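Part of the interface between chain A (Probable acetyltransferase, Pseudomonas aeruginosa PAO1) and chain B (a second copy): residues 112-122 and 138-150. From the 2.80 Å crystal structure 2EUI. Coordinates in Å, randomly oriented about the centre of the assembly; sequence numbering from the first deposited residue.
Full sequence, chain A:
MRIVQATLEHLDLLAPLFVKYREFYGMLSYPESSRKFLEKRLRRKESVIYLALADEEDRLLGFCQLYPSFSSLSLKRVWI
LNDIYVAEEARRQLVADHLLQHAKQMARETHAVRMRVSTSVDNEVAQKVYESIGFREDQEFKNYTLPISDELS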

# COMPACT_ATOMS: atom_id res chain seq x y z
N ALA A 112 4.56 7.37 12.02
CA ALA A 112 3.93 6.25 11.34
C ALA A 112 3.72 5.16 12.38
O ALA A 112 4.51 5.02 13.30
CB ALA A 112 4.82 5.75 10.23
N VAL A 113 2.64 4.39 12.25
CA VAL A 113 2.38 3.31 13.19
C VAL A 113 3.36 2.21 12.86
O VAL A 113 3.93 1.57 13.75
CB VAL A 113 0.96 2.72 13.03
CG1 VAL A 113 0.66 1.76 14.18
CG2 VAL A 113 -0.06 3.82 12.96
N ARG A 114 3.55 1.99 11.57
CA ARG A 114 4.44 0.94 11.10
C ARG A 114 4.88 1.15 9.66
O ARG A 114 4.48 2.10 8.99
CB ARG A 114 3.73 -0.42 11.21
CG ARG A 114 2.55 -0.56 10.25
CD ARG A 114 1.78 -1.84 10.49
NE ARG A 114 1.19 -1.84 11.83
CZ ARG A 114 -0.07 -1.52 12.10
NH1 ARG A 114 -0.90 -1.16 11.12
NH2 ARG A 114 -0.49 -1.52 13.36
N MSE A 115 5.72 0.23 9.20
CA MSE A 115 6.22 0.21 7.85
C MSE A 115 5.88 -1.21 7.45
O MSE A 115 6.03 -2.13 8.26
CB MSE A 115 7.73 0.41 7.80
CG MSE A 115 8.21 1.84 7.91
SE MSE A 115 10.12 1.89 7.63
CE MSE A 115 10.16 2.28 5.74
N ARG A 116 5.42 -1.38 6.23
CA ARG A 116 5.05 -2.70 5.73
C ARG A 116 5.78 -2.93 4.41
O ARG A 116 5.87 -2.04 3.57
CB ARG A 116 3.52 -2.76 5.56
CG ARG A 116 2.97 -4.01 4.89
CD ARG A 116 3.11 -3.97 3.35
NE ARG A 116 2.32 -5.01 2.68
CZ ARG A 116 0.98 -5.07 2.70
NH1 ARG A 116 0.28 -4.15 3.37
NH2 ARG A 116 0.35 -6.04 2.05
N VAL A 117 6.33 -4.13 4.25
CA VAL A 117 7.04 -4.47 3.03
C VAL A 117 6.52 -5.79 2.49
O VAL A 117 6.12 -6.67 3.24
CB VAL A 117 8.58 -4.57 3.27
CG1 VAL A 117 8.89 -5.77 4.13
CG2 VAL A 117 9.31 -4.69 1.95
N SER A 118 6.53 -5.93 1.17
CA SER A 118 6.06 -7.16 0.54
C SER A 118 7.05 -7.49 -0.57
O SER A 118 7.43 -6.60 -1.34
CB SER A 118 4.66 -6.93 -0.04
OG SER A 118 4.12 -8.13 -0.53
N THR A 119 7.48 -8.75 -0.64
CA THR A 119 8.44 -9.19 -1.65
C THR A 119 8.33 -10.68 -2.01
O THR A 119 7.79 -11.49 -1.25
CB THR A 119 9.88 -8.88 -1.19
OG1 THR A 119 10.80 -9.11 -2.26
CG2 THR A 119 10.26 -9.76 -0.00
N SER A 120 8.86 -11.04 -3.18
CA SER A 120 8.81 -12.41 -3.68
C SER A 120 9.37 -13.47 -2.75
O SER A 120 10.43 -13.29 -2.15
CB SER A 120 9.55 -12.50 -5.02
OG SER A 120 9.72 -13.85 -5.44
N VAL A 121 8.65 -14.58 -2.63
CA VAL A 121 9.09 -15.68 -1.77
C VAL A 121 10.45 -16.17 -2.26
O VAL A 121 11.21 -16.77 -1.50
CB VAL A 121 8.09 -16.87 -1.79
CG1 VAL A 121 6.72 -16.41 -1.32
CG2 VAL A 121 8.00 -17.44 -3.18
N ASP A 122 10.75 -15.89 -3.53
CA ASP A 122 12.01 -16.30 -4.14
C ASP A 122 13.16 -15.28 -4.03
O ASP A 122 14.10 -15.32 -4.82
CB ASP A 122 11.78 -16.61 -5.62
CG ASP A 122 11.10 -17.95 -5.84
OD1 ASP A 122 10.20 -18.31 -5.04
OD2 ASP A 122 11.45 -18.63 -6.83
N ASP B 138 -2.14 -15.69 -0.45
CA ASP B 138 -0.93 -15.21 -1.10
C ASP B 138 0.26 -16.17 -1.03
O ASP B 138 0.93 -16.28 0.00
CB ASP B 138 -0.56 -13.85 -0.49
CG ASP B 138 0.77 -13.33 -0.99
OD1 ASP B 138 1.07 -13.54 -2.18
OD2 ASP B 138 1.50 -12.71 -0.19
N GLN B 139 0.53 -16.86 -2.13
CA GLN B 139 1.65 -17.81 -2.18
C GLN B 139 2.77 -17.27 -3.06
O GLN B 139 3.78 -17.93 -3.26
CB GLN B 139 1.20 -19.14 -2.76
CG GLN B 139 0.49 -20.01 -1.76
CD GLN B 139 -0.56 -20.86 -2.42
OE1 GLN B 139 -0.26 -21.64 -3.33
NE2 GLN B 139 -1.81 -20.73 -1.96
N GLU B 140 2.57 -16.07 -3.56
CA GLU B 140 3.52 -15.44 -4.45
C GLU B 140 4.45 -14.49 -3.72
O GLU B 140 5.58 -14.24 -4.17
CB GLU B 140 2.74 -14.71 -5.53
CG GLU B 140 3.37 -14.66 -6.86
CD GLU B 140 2.42 -14.10 -7.89
OE1 GLU B 140 1.39 -13.52 -7.47
OE2 GLU B 140 2.69 -14.24 -9.10
N PHE B 141 3.99 -13.97 -2.59
CA PHE B 141 4.77 -13.02 -1.81
C PHE B 141 4.93 -13.38 -0.35
O PHE B 141 4.20 -14.21 0.19
CB PHE B 141 4.12 -11.64 -1.92
CG PHE B 141 4.14 -11.07 -3.31
CD1 PHE B 141 5.31 -10.53 -3.83
CD2 PHE B 141 3.00 -11.07 -4.10
CE1 PHE B 141 5.35 -10.00 -5.11
CE2 PHE B 141 3.02 -10.54 -5.39
CZ PHE B 141 4.20 -10.00 -5.89
N LYS B 142 5.91 -12.74 0.29
CA LYS B 142 6.19 -12.94 1.70
C LYS B 142 6.03 -11.55 2.32
O LYS B 142 6.64 -10.59 1.84
CB LYS B 142 7.61 -13.48 1.86
CG LYS B 142 7.99 -13.85 3.27
CD LYS B 142 9.16 -14.84 3.28
CE LYS B 142 8.76 -16.18 2.68
NZ LYS B 142 9.77 -17.25 2.92
N ASN B 143 5.23 -11.43 3.38
CA ASN B 143 4.97 -10.12 3.97
C ASN B 143 5.54 -9.76 5.34
O ASN B 143 5.45 -10.52 6.30
CB ASN B 143 3.46 -9.89 3.95
CG ASN B 143 2.86 -10.07 2.57
OD1 ASN B 143 2.58 -11.20 2.14
ND2 ASN B 143 2.69 -8.97 1.84
N TYR B 144 6.12 -8.57 5.42
CA TYR B 144 6.74 -8.08 6.64
C TYR B 144 6.17 -6.77 7.17
O TYR B 144 5.62 -5.94 6.44
CB TYR B 144 8.25 -7.92 6.44
CG TYR B 144 8.94 -9.14 5.91
CD1 TYR B 144 8.95 -9.43 4.55
CD2 TYR B 144 9.59 -10.02 6.77
CE1 TYR B 144 9.60 -10.56 4.06
CE2 TYR B 144 10.24 -11.15 6.30
CZ TYR B 144 10.24 -11.42 4.94
OH TYR B 144 10.88 -12.53 4.47
N THR B 145 6.33 -6.59 8.48
CA THR B 145 5.89 -5.42 9.22
C THR B 145 7.10 -5.03 10.06
O THR B 145 8.03 -5.81 10.24
CB THR B 145 4.76 -5.77 10.22
OG1 THR B 145 4.03 -6.90 9.74
CG2 THR B 145 3.82 -4.58 10.39
N LEU B 146 7.06 -3.82 10.58
CA LEU B 146 8.14 -3.32 11.41
C LEU B 146 7.54 -2.19 12.25
O LEU B 146 7.28 -1.11 11.74
CB LEU B 146 9.25 -2.79 10.51
CG LEU B 146 10.60 -2.41 11.12
CD1 LEU B 146 11.62 -2.35 10.01
CD2 LEU B 146 10.50 -1.09 11.84
N PRO B 147 7.27 -2.45 13.54
CA PRO B 147 6.69 -1.43 14.43
C PRO B 147 7.51 -0.14 14.41
O PRO B 147 8.75 -0.20 14.41
CB PRO B 147 6.70 -2.11 15.79
CG PRO B 147 6.50 -3.55 15.43
CD PRO B 147 7.43 -3.73 14.25
N ILE B 148 6.83 1.00 14.39
CA ILE B 148 7.51 2.29 14.36
C ILE B 148 7.07 3.24 15.46
O ILE B 148 7.89 3.98 16.02
CB ILE B 148 7.28 3.05 13.02
CG1 ILE B 148 7.81 2.23 11.83
CG2 ILE B 148 8.00 4.40 13.06
CD1 ILE B 148 9.32 2.11 11.77
N SER B 149 5.79 3.24 15.78
CA SER B 149 5.30 4.16 16.79
C SER B 149 4.31 3.64 17.81
O SER B 149 4.07 2.44 17.92
CB SER B 149 4.72 5.42 16.13
OG SER B 149 5.73 6.39 15.89
N ASP B 150 3.74 4.60 18.54
CA ASP B 150 2.76 4.38 19.59
C ASP B 150 1.34 4.61 19.05
O ASP B 150 0.88 5.78 19.13
CB ASP B 150 3.01 5.35 20.77
CG ASP B 150 4.51 5.63 21.03
OD1 ASP B 150 4.83 5.98 22.19
OD2 ASP B 150 5.35 5.51 20.10

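Two antiparallel strands, 114-120 of chain A and 141-147 of chain B, pair edge to edge across the dimer interface, so that the contact is mainly a backbone hydrogen-bond ladder with a different set of side chains on each face. The strand axes run at 158° and approach to 4.5 Å; the two stretches together bury 928 Å². The ladder is most regular at its middle, where Val117(A) N donates to Tyr144(B) O and Tyr144(B) N to Val117(A) O, both at 2.9 Å. One step on, Lys142(B) N reaches Thr119(A) O at 2.7 Å, and Thr119(A) N returns to Lys142(B) O at 3.2 Å. In the other direction Met115(A) N meets Leu146(B) O at 3.3 Å, while the bond from Leu146(B) N to Met115(A) O, 3.0 Å long, is weak because its angle is only 120°. Beyond this pair, Val113(A) O accepts from both Ile148(B) N (3.0 Å) and Ser149(B) N (3.2 Å). Between the hydrogen-bonded pairs, Arg116(A) CA lies 3.4 Å from Tyr144(B) O in a CA-H...O contact.

One face carries Met115(A), Val117(A), Leu146(B) and Tyr144(B), all buried, where their apolar surface suits exclusion from water. Val117(A) CG1 packs tightly on Tyr144(B) CB at 3.2 Å, and the selenomethionine Met115(A) places CG 4.0 Å from Ile148(B) CG1. Farther along this face, Thr119(A) and Lys142(B) are partly exposed, as suits their polar groups.

The other face holds Arg116(A), Ser118(A), Asn143(B) and Thr145(B), all partly exposed and polar. Near it, the aliphatic part of Arg114(A) contributes, with CD 3.4 Å from Thr145(B) CG2. At the far end, Ser120(A) N lies at the edge of the Phe141(B) ring, 3.6 Å from CD1, and Val121(A) CG1 comes within 3.7 Å of Phe141(B) C.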